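PDB 3SYJ: adhesion and penetration protein autotransporter from Haemophilus influenzae, which promotes bacterial adherence to and invasion of host cells by directly binding a host cell structure, self-associates in bacterial aggregation, and is probably a serine protease. Local coordinates for residues 3-8 / 607-612; 8-13 / 616-621; 175-180 / 599-604. All blocks are in the same frame, centred on the assembly; numbering follows the deposited sequence.

Contact 1 of 3, residues 3-8 / 607-612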
loop_
_atom_site.group_PDB
_atom_site.type_symbol
_atom_site.label_atom_id
_atom_site.label_comp_id
_atom_site.label_asym_id
_atom_site.label_seq_id
_atom_site.Cartn_x
_atom_site.Cartn_y
_atom_site.Cartn_z
ATOM N N THR A 3 -49.872 -39.427 19.646
ATOM C CA THR A 3 -48.508 -39.052 19.959
ATOM C C THR A 3 -48.231 -39.230 21.457
ATOM O O THR A 3 -49.146 -39.484 22.248
ATOM C CB THR A 3 -48.226 -37.588 19.552
ATOM O OG1 THR A 3 -49.017 -36.697 20.350
ATOM C CG2 THR A 3 -48.550 -37.371 18.073
ATOM N N TYR A 4 -46.964 -39.090 21.830
ATOM C CA TYR A 4 -46.518 -39.210 23.208
ATOM C C TYR A 4 -46.371 -37.828 23.844
ATOM O O TYR A 4 -45.518 -37.033 23.444
ATOM C CB TYR A 4 -45.185 -39.961 23.240
ATOM C CG TYR A 4 -44.553 -40.106 24.602
ATOM C CD1 TYR A 4 -45.330 -40.278 25.744
ATOM C CD2 TYR A 4 -43.170 -40.105 24.744
ATOM C CE1 TYR A 4 -44.743 -40.416 26.993
ATOM C CE2 TYR A 4 -42.575 -40.243 25.986
ATOM C CZ TYR A 4 -43.367 -40.401 27.108
ATOM O OH TYR A 4 -42.775 -40.546 28.342
ATOM N N PHE A 5 -47.212 -37.550 24.838
ATOM C CA PHE A 5 -47.206 -36.267 25.534
ATOM C C PHE A 5 -45.885 -35.988 26.256
ATOM O O PHE A 5 -45.613 -34.851 26.649
ATOM C CB PHE A 5 -48.382 -36.182 26.518
ATOM C CG PHE A 5 -48.525 -34.837 27.180
ATOM C CD1 PHE A 5 -48.904 -33.728 26.443
ATOM C CD2 PHE A 5 -48.278 -34.683 28.538
ATOM C CE1 PHE A 5 -49.037 -32.485 27.041
ATOM C CE2 PHE A 5 -48.411 -33.446 29.146
ATOM C CZ PHE A 5 -48.792 -32.344 28.397
ATOM N N GLY A 6 -45.062 -37.020 26.413
ATOM C CA GLY A 6 -43.739 -36.858 26.994
ATOM C C GLY A 6 -42.732 -36.202 26.058
ATOM O O GLY A 6 -41.612 -35.875 26.462
ATOM N N ILE A 7 -43.135 -36.020 24.802
ATOM C CA ILE A 7 -42.308 -35.362 23.793
ATOM C C ILE A 7 -43.093 -34.194 23.190
ATOM O O ILE A 7 -44.301 -34.316 22.956
ATOM C CB ILE A 7 -41.903 -36.358 22.690
ATOM C CG1 ILE A 7 -40.880 -37.358 23.231
ATOM C CG2 ILE A 7 -41.345 -35.640 21.464
ATOM C CD1 ILE A 7 -40.698 -38.566 22.349
ATOM N N ASP A 8 -42.419 -33.062 22.968
ATOM C CA ASP A 8 -43.057 -31.880 22.380
ATOM C C ASP A 8 -43.893 -32.266 21.179
ATOM O O ASP A 8 -43.423 -32.976 20.291
ATOM C CB ASP A 8 -42.020 -30.860 21.921
ATOM C CG ASP A 8 -41.374 -30.128 23.069
ATOM O OD1 ASP A 8 -41.954 -30.106 24.173
ATOM O OD2 ASP A 8 -40.281 -29.569 22.865
ATOM N N GLU A 607 -52.257 -24.528 26.126
ATOM C CA GLU A 607 -51.750 -24.192 27.456
ATOM C C GLU A 607 -51.094 -25.398 28.123
ATOM O O GLU A 607 -50.068 -25.271 28.787
ATOM C CB GLU A 607 -52.868 -23.648 28.337
ATOM C CG GLU A 607 -53.144 -22.174 28.131
ATOM C CD GLU A 607 -54.574 -21.803 28.480
ATOM O OE1 GLU A 607 -55.126 -22.397 29.432
ATOM O OE2 GLU A 607 -55.145 -20.921 27.798
ATOM N N MET A 608 -51.694 -26.566 27.933
ATOM C CA MET A 608 -51.158 -27.807 28.456
ATOM C C MET A 608 -49.805 -28.110 27.824
ATOM O O MET A 608 -48.845 -28.472 28.510
ATOM C CB MET A 608 -52.147 -28.944 28.201
ATOM C CG MET A 608 -51.742 -30.262 28.817
ATOM S SD MET A 608 -53.121 -31.351 29.227
ATOM C CE MET A 608 -52.173 -32.826 29.573
ATOM N N GLU A 609 -49.728 -27.945 26.508
ATOM C CA GLU A 609 -48.487 -28.173 25.787
ATOM C C GLU A 609 -47.465 -27.058 26.043
ATOM O O GLU A 609 -46.261 -27.269 25.911
ATOM C CB GLU A 609 -48.767 -28.342 24.287
ATOM C CG GLU A 609 -47.539 -28.594 23.424
ATOM C CD GLU A 609 -46.805 -29.879 23.762
ATOM O OE1 GLU A 609 -47.366 -30.740 24.471
ATOM O OE2 GLU A 609 -45.660 -30.033 23.302
ATOM N N GLY A 610 -47.943 -25.879 26.424
ATOM C CA GLY A 610 -47.055 -24.758 26.682
ATOM C C GLY A 610 -46.567 -24.009 25.443
ATOM O O GLY A 610 -45.461 -23.461 25.439
ATOM N N ILE A 611 -47.389 -23.975 24.396
ATOM C CA ILE A 611 -47.053 -23.271 23.158
ATOM C C ILE A 611 -48.170 -22.303 22.771
ATOM O O ILE A 611 -49.336 -22.552 23.076
ATOM C CB ILE A 611 -46.878 -24.262 22.008
ATOM C CG1 ILE A 611 -48.144 -25.106 21.869
ATOM C CG2 ILE A 611 -45.664 -25.143 22.246
ATOM C CD1 ILE A 611 -48.122 -26.077 20.722
ATOM N N PRO A 612 -47.824 -21.207 22.069
ATOM C CA PRO A 612 -48.828 -20.217 21.653
ATOM C C PRO A 612 -49.803 -20.815 20.651
ATOM O O PRO A 612 -49.465 -21.770 19.958
ATOM C CB PRO A 612 -47.998 -19.145 20.929
ATOM C CG PRO A 612 -46.569 -19.458 21.223
ATOM C CD PRO A 612 -46.505 -20.923 21.486
HETATM O O HOH W 1 -46.723 -33.283 23.563
HETATM O O HOH W 2 -43.792 -28.280 24.837
#
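Two carboxylates, D8 and E609, lie close together, with OD1 of D8 3.8 Å from OE2 of E609 and their planes almost perpendicular. The repulsion is probably eased by their surroundings: OE2 accepts a hydrogen bond from the backbone N of Y9, while OE1 forms a salt bridge with K34 NZ, so the glutamate is probably ionised. E609 gets there with CG anti to its own N (chi1 -180°) and a bend at chi2 that brings OE2 to 3.3 Å from CA of D8. Water 1 bridges I7 O and E609 OE1, 2.8 Å from the latter; water 2 bridges D8 OD1 and E609 O. The 607-612 segment ends helix 603-609, a helix on an excursion from the beta-solenoid, in a Schellman motif with G610 at C-prime, and it faces the type I turn Y4-I7 at the end of strand 2-4 of the protease domain. Beyond the acids the contact turns apolar. M608 reaches over one face of the F5 ring, its CE 4.0 Å from the centroid in a CH-pi contact, with SD set obliquely as a Met-aromatic partner. K34 makes a cation-pi contact with the same ring, and W161 meets both F5 and M608.

Contact 2 of 3, residues 8-13 / 616-621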
loop_
_atom_site.group_PDB
_atom_site.type_symbol
_atom_site.label_atom_id
_atom_site.label_comp_id
_atom_site.label_asym_id
_atom_site.label_seq_id
_atom_site.Cartn_x
_atom_site.Cartn_y
_atom_site.Cartn_z
ATOM N N ASP A 8 -42.419 -33.062 22.968
ATOM C CA ASP A 8 -43.057 -31.880 22.380
ATOM C C ASP A 8 -43.893 -32.266 21.179
ATOM O O ASP A 8 -43.423 -32.976 20.291
ATOM C CB ASP A 8 -42.020 -30.860 21.921
ATOM C CG ASP A 8 -41.374 -30.128 23.069
ATOM O OD1 ASP A 8 -41.954 -30.106 24.173
ATOM O OD2 ASP A 8 -40.281 -29.569 22.865
ATOM N N TYR A 9 -45.133 -31.793 21.153
ATOM C CA TYR A 9 -46.029 -32.057 20.036
ATOM C C TYR A 9 -45.417 -31.510 18.756
ATOM O O TYR A 9 -45.649 -32.048 17.677
ATOM C CB TYR A 9 -47.387 -31.401 20.280
ATOM C CG TYR A 9 -48.541 -32.032 19.530
ATOM C CD1 TYR A 9 -48.731 -33.408 19.521
ATOM C CD2 TYR A 9 -49.465 -31.245 18.865
ATOM C CE1 TYR A 9 -49.809 -33.983 18.847
ATOM C CE2 TYR A 9 -50.539 -31.806 18.191
ATOM C CZ TYR A 9 -50.707 -33.166 18.184
ATOM O OH TYR A 9 -51.776 -33.696 17.507
ATOM N N GLN A 10 -44.621 -30.449 18.880
ATOM C CA GLN A 10 -44.020 -29.814 17.711
ATOM C C GLN A 10 -43.252 -30.794 16.824
ATOM O O GLN A 10 -43.276 -30.667 15.597
ATOM C CB GLN A 10 -43.125 -28.642 18.106
ATOM C CG GLN A 10 -42.833 -27.698 16.945
ATOM C CD GLN A 10 -44.083 -26.971 16.444
ATOM O OE1 GLN A 10 -44.904 -26.507 17.236
ATOM N NE2 GLN A 10 -44.222 -26.862 15.123
ATOM N N TYR A 11 -42.580 -31.771 17.432
ATOM C CA TYR A 11 -41.836 -32.764 16.653
ATOM C C TYR A 11 -42.736 -33.440 15.632
ATOM O O TYR A 11 -42.405 -33.551 14.462
ATOM C CB TYR A 11 -41.232 -33.837 17.558
ATOM C CG TYR A 11 -39.949 -33.442 18.240
ATOM C CD1 TYR A 11 -38.742 -33.428 17.544
ATOM C CD2 TYR A 11 -39.934 -33.113 19.590
ATOM C CE1 TYR A 11 -37.558 -33.076 18.181
ATOM C CE2 TYR A 11 -38.765 -32.764 20.232
ATOM C CZ TYR A 11 -37.584 -32.747 19.529
ATOM O OH TYR A 11 -36.431 -32.398 20.185
ATOM N N TYR A 12 -43.886 -33.892 16.090
ATOM C CA TYR A 12 -44.795 -34.620 15.234
ATOM C C TYR A 12 -45.418 -33.727 14.169
ATOM O O TYR A 12 -45.775 -34.185 13.087
ATOM C CB TYR A 12 -45.889 -35.234 16.092
ATOM C CG TYR A 12 -45.392 -36.180 17.160
ATOM C CD1 TYR A 12 -45.136 -37.519 16.871
ATOM C CD2 TYR A 12 -45.196 -35.743 18.461
ATOM C CE1 TYR A 12 -44.695 -38.394 17.854
ATOM C CE2 TYR A 12 -44.758 -36.607 19.451
ATOM C CZ TYR A 12 -44.508 -37.931 19.144
ATOM O OH TYR A 12 -44.072 -38.785 20.134
ATOM N N ARG A 13 -45.584 -32.452 14.487
ATOM C CA ARG A 13 -46.144 -31.520 13.522
ATOM C C ARG A 13 -45.096 -31.182 12.465
ATOM O O ARG A 13 -45.379 -31.233 11.273
ATOM C CB ARG A 13 -46.640 -30.251 14.216
ATOM C CG ARG A 13 -47.858 -30.450 15.116
ATOM C CD ARG A 13 -49.085 -30.894 14.342
ATOM N NE ARG A 13 -49.143 -30.274 13.024
ATOM C CZ ARG A 13 -49.501 -29.017 12.806
ATOM N NH1 ARG A 13 -49.840 -28.271 13.842
ATOM N NH2 ARG A 13 -49.511 -28.508 11.576
ATOM N N ILE A 616 -46.035 -20.792 14.731
ATOM C CA ILE A 616 -44.925 -21.152 15.586
ATOM C C ILE A 616 -43.623 -20.567 15.050
ATOM O O ILE A 616 -43.098 -21.017 14.040
ATOM C CB ILE A 616 -44.835 -22.676 15.722
ATOM C CG1 ILE A 616 -46.110 -23.201 16.381
ATOM C CG2 ILE A 616 -43.611 -23.076 16.524
ATOM C CD1 ILE A 616 -46.392 -22.561 17.733
ATOM N N VAL A 617 -43.103 -19.557 15.734
ATOM C CA VAL A 617 -41.860 -18.926 15.323
ATOM C C VAL A 617 -40.915 -18.809 16.513
ATOM O O VAL A 617 -41.283 -18.210 17.518
ATOM C CB VAL A 617 -42.134 -17.526 14.780
ATOM C CG1 VAL A 617 -40.829 -16.798 14.517
ATOM C CG2 VAL A 617 -42.985 -17.612 13.518
ATOM N N TRP A 618 -39.712 -19.384 16.411
ATOM C CA TRP A 618 -38.740 -19.321 17.512
ATOM C C TRP A 618 -37.674 -18.264 17.258
ATOM O O TRP A 618 -36.955 -18.325 16.262
ATOM C CB TRP A 618 -38.064 -20.675 17.768
ATOM C CG TRP A 618 -39.009 -21.805 18.067
ATOM C CD1 TRP A 618 -40.305 -21.705 18.490
ATOM C CD2 TRP A 618 -38.724 -23.211 17.988
ATOM N NE1 TRP A 618 -40.845 -22.954 18.663
ATOM C CE2 TRP A 618 -39.897 -23.898 18.363
ATOM C CE3 TRP A 618 -37.593 -23.955 17.635
ATOM C CZ2 TRP A 618 -39.975 -25.292 18.391
ATOM C CZ3 TRP A 618 -37.672 -25.343 17.663
ATOM C CH2 TRP A 618 -38.855 -25.995 18.038
ATOM N N ASP A 619 -37.563 -17.314 18.179
ATOM C CA ASP A 619 -36.699 -16.145 18.010
ATOM C C ASP A 619 -35.203 -16.489 17.959
ATOM O O ASP A 619 -34.403 -15.709 17.445
ATOM C CB ASP A 619 -36.981 -15.128 19.133
ATOM C CG ASP A 619 -36.772 -13.685 18.696
ATOM O OD1 ASP A 619 -36.815 -13.399 17.477
ATOM O OD2 ASP A 619 -36.579 -12.830 19.586
ATOM N N HIS A 620 -34.828 -17.646 18.500
ATOM C CA HIS A 620 -33.434 -18.092 18.497
ATOM C C HIS A 620 -33.149 -19.072 17.362
ATOM O O HIS A 620 -32.021 -19.541 17.202
ATOM C CB HIS A 620 -33.100 -18.781 19.817
ATOM C CG HIS A 620 -33.789 -20.098 19.994
ATOM N ND1 HIS A 620 -35.025 -20.217 20.595
ATOM C CD2 HIS A 620 -33.423 -21.352 19.635
ATOM C CE1 HIS A 620 -35.390 -21.487 20.601
ATOM N NE2 HIS A 620 -34.437 -22.196 20.023
ATOM N N ASP A 621 -34.176 -19.400 16.589
ATOM C CA ASP A 621 -34.061 -20.416 15.550
ATOM C C ASP A 621 -34.376 -19.798 14.186
ATOM O O ASP A 621 -35.517 -19.843 13.711
ATOM C CB ASP A 621 -35.009 -21.578 15.867
ATOM C CG ASP A 621 -34.991 -22.657 14.812
ATOM O OD1 ASP A 621 -34.048 -22.687 14.003
ATOM O OD2 ASP A 621 -35.924 -23.485 14.790
#
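Q10 reaches from helix 9-17 to the loop 616-621, its CB directed at that loop, and makes every cross-contact on its side. CB leads to CG, which lies anti to the backbone N (chi1 -162°) and approaches CZ2 of W618 obliquely at 4.0 Å, the closest approach of the indole to this helix segment. The chain then bends at chi2 (66°), swinging the amide off the indole and onto I616. CD comes to 3.9 Å from I616 CG2. At the tip the two amide atoms fare differently. OE1 rests between the two branches of I616, 3.6 Å from CG1 and 3.7 Å from CG2, in plain van der Waals contact with carbon. NE2 touches CG2 more loosely, at 4.1 Å, and spends its N-H groups elsewhere, on D14 OD1 one helical turn further on and on the backbone O of A597. Those two bonds fix which way round the amide sits. In the fold this is a seam between domains: helix 9-17 belongs to the S6-type protease domain at the N-terminus, and the loop runs from helix 603-609 to strand 622-629 of the beta-solenoid that forms the stalk of the passenger domain. The loop itself closes with a type I turn, W618 to D621, whose 3.0 Å bond runs from D621 N to W618 O. H596 packs against both Q10 and I616 and its ring meets that of W618, with the planes at about 35°, while D619 forms a salt bridge with R643 on the solenoid side.

Contact 3 of 3, residues 175-180 / 599-604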
loop_
_atom_site.group_PDB
_atom_site.type_symbol
_atom_site.label_atom_id
_atom_site.label_comp_id
_atom_site.label_asym_id
_atom_site.label_seq_id
_atom_site.Cartn_x
_atom_site.Cartn_y
_atom_site.Cartn_z
ATOM N N TYR A 175 -59.327 -34.766 10.433
ATOM C CA TYR A 175 -59.249 -33.910 9.252
ATOM C C TYR A 175 -59.033 -32.436 9.567
ATOM O O TYR A 175 -59.465 -31.583 8.811
ATOM C CB TYR A 175 -60.495 -34.074 8.376
ATOM C CG TYR A 175 -60.889 -35.516 8.146
ATOM C CD1 TYR A 175 -59.957 -36.452 7.724
ATOM C CD2 TYR A 175 -62.193 -35.942 8.349
ATOM C CE1 TYR A 175 -60.311 -37.769 7.517
ATOM C CE2 TYR A 175 -62.555 -37.267 8.145
ATOM C CZ TYR A 175 -61.609 -38.169 7.729
ATOM O OH TYR A 175 -61.958 -39.482 7.517
ATOM N N HIS A 176 -58.353 -32.139 10.667
ATOM C CA HIS A 176 -58.023 -30.758 11.007
ATOM C C HIS A 176 -56.599 -30.437 10.576
ATOM O O HIS A 176 -56.338 -29.373 10.036
ATOM C CB HIS A 176 -58.153 -30.510 12.510
ATOM C CG HIS A 176 -59.564 -30.373 12.991
ATOM N ND1 HIS A 176 -59.961 -29.374 13.857
ATOM C CD2 HIS A 176 -60.669 -31.115 12.742
ATOM C CE1 HIS A 176 -61.250 -29.505 14.116
ATOM N NE2 HIS A 176 -61.703 -30.553 13.450
ATOM N N TYR A 177 -55.677 -31.358 10.843
ATOM C CA TYR A 177 -54.282 -31.185 10.458
ATOM C C TYR A 177 -53.525 -32.520 10.429
ATOM O O TYR A 177 -54.048 -33.564 10.838
ATOM C CB TYR A 177 -53.578 -30.183 11.383
ATOM C CG TYR A 177 -53.644 -30.575 12.849
ATOM C CD1 TYR A 177 -52.748 -31.492 13.382
ATOM C CD2 TYR A 177 -54.615 -30.044 13.682
ATOM C CE1 TYR A 177 -52.814 -31.868 14.713
ATOM C CE2 TYR A 177 -54.692 -30.405 15.002
ATOM C CZ TYR A 177 -53.790 -31.318 15.515
ATOM O OH TYR A 177 -53.881 -31.674 16.838
ATOM N N LEU A 178 -52.293 -32.474 9.932
ATOM C CA LEU A 178 -51.480 -33.672 9.785
ATOM C C LEU A 178 -50.569 -33.882 10.985
ATOM O O LEU A 178 -50.035 -32.926 11.538
ATOM C CB LEU A 178 -50.618 -33.566 8.525
ATOM C CG LEU A 178 -51.362 -33.490 7.190
ATOM C CD1 LEU A 178 -50.423 -32.990 6.121
ATOM C CD2 LEU A 178 -51.961 -34.842 6.809
ATOM N N THR A 179 -50.398 -35.137 11.384
ATOM C CA THR A 179 -49.338 -35.506 12.316
ATOM C C THR A 179 -48.629 -36.705 11.731
ATOM O O THR A 179 -49.210 -37.438 10.931
ATOM C CB THR A 179 -49.861 -35.881 13.715
ATOM O OG1 THR A 179 -50.821 -36.940 13.609
ATOM C CG2 THR A 179 -50.497 -34.681 14.385
ATOM N N ALA A 180 -47.378 -36.917 12.128
ATOM C CA ALA A 180 -46.575 -37.968 11.525
ATOM C C ALA A 180 -45.387 -38.340 12.404
ATOM O O ALA A 180 -45.104 -37.677 13.392
ATOM C CB ALA A 180 -46.100 -37.534 10.145
ATOM N N ASN A 599 -49.709 -24.180 14.834
ATOM C CA ASN A 599 -50.395 -24.783 15.977
ATOM C C ASN A 599 -51.906 -24.602 15.917
ATOM O O ASN A 599 -52.422 -23.517 16.190
ATOM C CB ASN A 599 -49.856 -24.225 17.296
ATOM C CG ASN A 599 -50.618 -24.754 18.510
ATOM O OD1 ASN A 599 -51.278 -25.792 18.441
ATOM N ND2 ASN A 599 -50.532 -24.036 19.619
ATOM N N HIS A 600 -52.610 -25.675 15.567
ATOM C CA HIS A 600 -54.063 -25.636 15.439
ATOM C C HIS A 600 -54.794 -25.880 16.764
ATOM O O HIS A 600 -56.021 -25.862 16.796
ATOM C CB HIS A 600 -54.549 -26.680 14.431
ATOM C CG HIS A 600 -54.118 -26.426 13.019
ATOM N ND1 HIS A 600 -54.872 -25.686 12.133
ATOM C CD2 HIS A 600 -53.025 -26.839 12.332
ATOM C CE1 HIS A 600 -54.253 -25.639 10.966
ATOM N NE2 HIS A 600 -53.131 -26.330 11.060
ATOM N N LEU A 601 -54.063 -26.125 17.850
ATOM C CA LEU A 601 -54.723 -26.496 19.103
ATOM C C LEU A 601 -55.523 -25.349 19.750
ATOM O O LEU A 601 -55.164 -24.178 19.635
ATOM C CB LEU A 601 -53.716 -27.081 20.099
ATOM C CG LEU A 601 -53.030 -28.392 19.704
ATOM C CD1 LEU A 601 -51.999 -28.786 20.736
ATOM C CD2 LEU A 601 -54.054 -29.491 19.524
ATOM N N ASN A 602 -56.607 -25.698 20.437
ATOM C CA ASN A 602 -57.397 -24.696 21.151
ATOM C C ASN A 602 -56.662 -24.154 22.372
ATOM O O ASN A 602 -55.561 -24.605 22.698
ATOM C CB ASN A 602 -58.769 -25.249 21.559
ATOM C CG ASN A 602 -58.671 -26.370 22.582
ATOM O OD1 ASN A 602 -57.673 -26.496 23.297
ATOM N ND2 ASN A 602 -59.713 -27.194 22.656
ATOM N N LYS A 603 -57.283 -23.184 23.031
ATOM C CA LYS A 603 -56.719 -22.546 24.217
ATOM C C LYS A 603 -56.208 -23.570 25.219
ATOM O O LYS A 603 -55.085 -23.472 25.710
ATOM C CB LYS A 603 -57.790 -21.694 24.896
ATOM C CG LYS A 603 -57.661 -20.199 24.693
ATOM C CD LYS A 603 -56.963 -19.563 25.884
ATOM C CE LYS A 603 -57.439 -18.136 26.104
ATOM N NZ LYS A 603 -57.285 -17.719 27.532
ATOM N N ARG A 604 -57.047 -24.555 25.507
ATOM C CA ARG A 604 -56.792 -25.509 26.574
ATOM C C ARG A 604 -55.559 -26.363 26.339
ATOM O O ARG A 604 -54.652 -26.418 27.171
ATOM C CB ARG A 604 -58.003 -26.420 26.772
ATOM C CG ARG A 604 -57.756 -27.541 27.757
ATOM C CD ARG A 604 -58.927 -28.492 27.787
ATOM N NE ARG A 604 -58.742 -29.543 28.779
ATOM C CZ ARG A 604 -59.607 -30.531 28.982
ATOM N NH1 ARG A 604 -60.717 -30.603 28.252
ATOM N NH2 ARG A 604 -59.364 -31.448 29.909
#
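Ring against ring comes first: Y177 and H600 lie nearly parallel, their planes 9° apart, yet slid so far that the centroids stand 5.3 Å from each other and the rings barely overlap. The closer touches are each a CB against the other's ring, H600 CB 3.4 Å from Y177 CD2 and H600 CD2 3.5 Å from Y177 CB. With CG between its backbone N and carbonyl carbon (chi1 57°), Y177 runs alongside the histidine in the opposite direction. Further out L601 crosses the tyrosine at about a right angle, its CD2 4.4 Å from Y177 CZ and 3.5 Å from Y177 OH. That hydroxyl is hydrogen-bonded to Y9 OH. The polar order is local: an Asx turn in which N599 OD1 accepts from L601 N at 2.9 Å, the donor above the plane of the side-chain carbonyl, and N602 as N-cap, bonding W605 N through OD1. In the fold, 599-604 leads from the beta-solenoid into helix 603-609, and Y177 precedes strand 179-182 at the border of the protease domain's seven-stranded sheet. R13 of helix 9-17 touches the tyrosine, and V171 of strand 168-172 packs on both Y177 and L601.

All three contacts hold the N-terminal protease domain against one excursion of the beta-solenoid, residues 599-621, and lie away from the putative catalytic serine. Contacts 1 and 3 flank helix 603-609, at its end and just before its start, and I611 packs on N599 between them; contacts 1 and 2 share D8, on the way into helix 9-17. Contact 2 is the buried one of the three, although W618 is exposed, whereas contacts 1 and 3 are only partly buried. Their chemistry differs too: waters and carboxylates in contact 1, an amide against aliphatic carbon in contact 2, slid rings in contact 3. Y9, next to Q10 on helix 9-17, has a polar partner in each of the other two contacts.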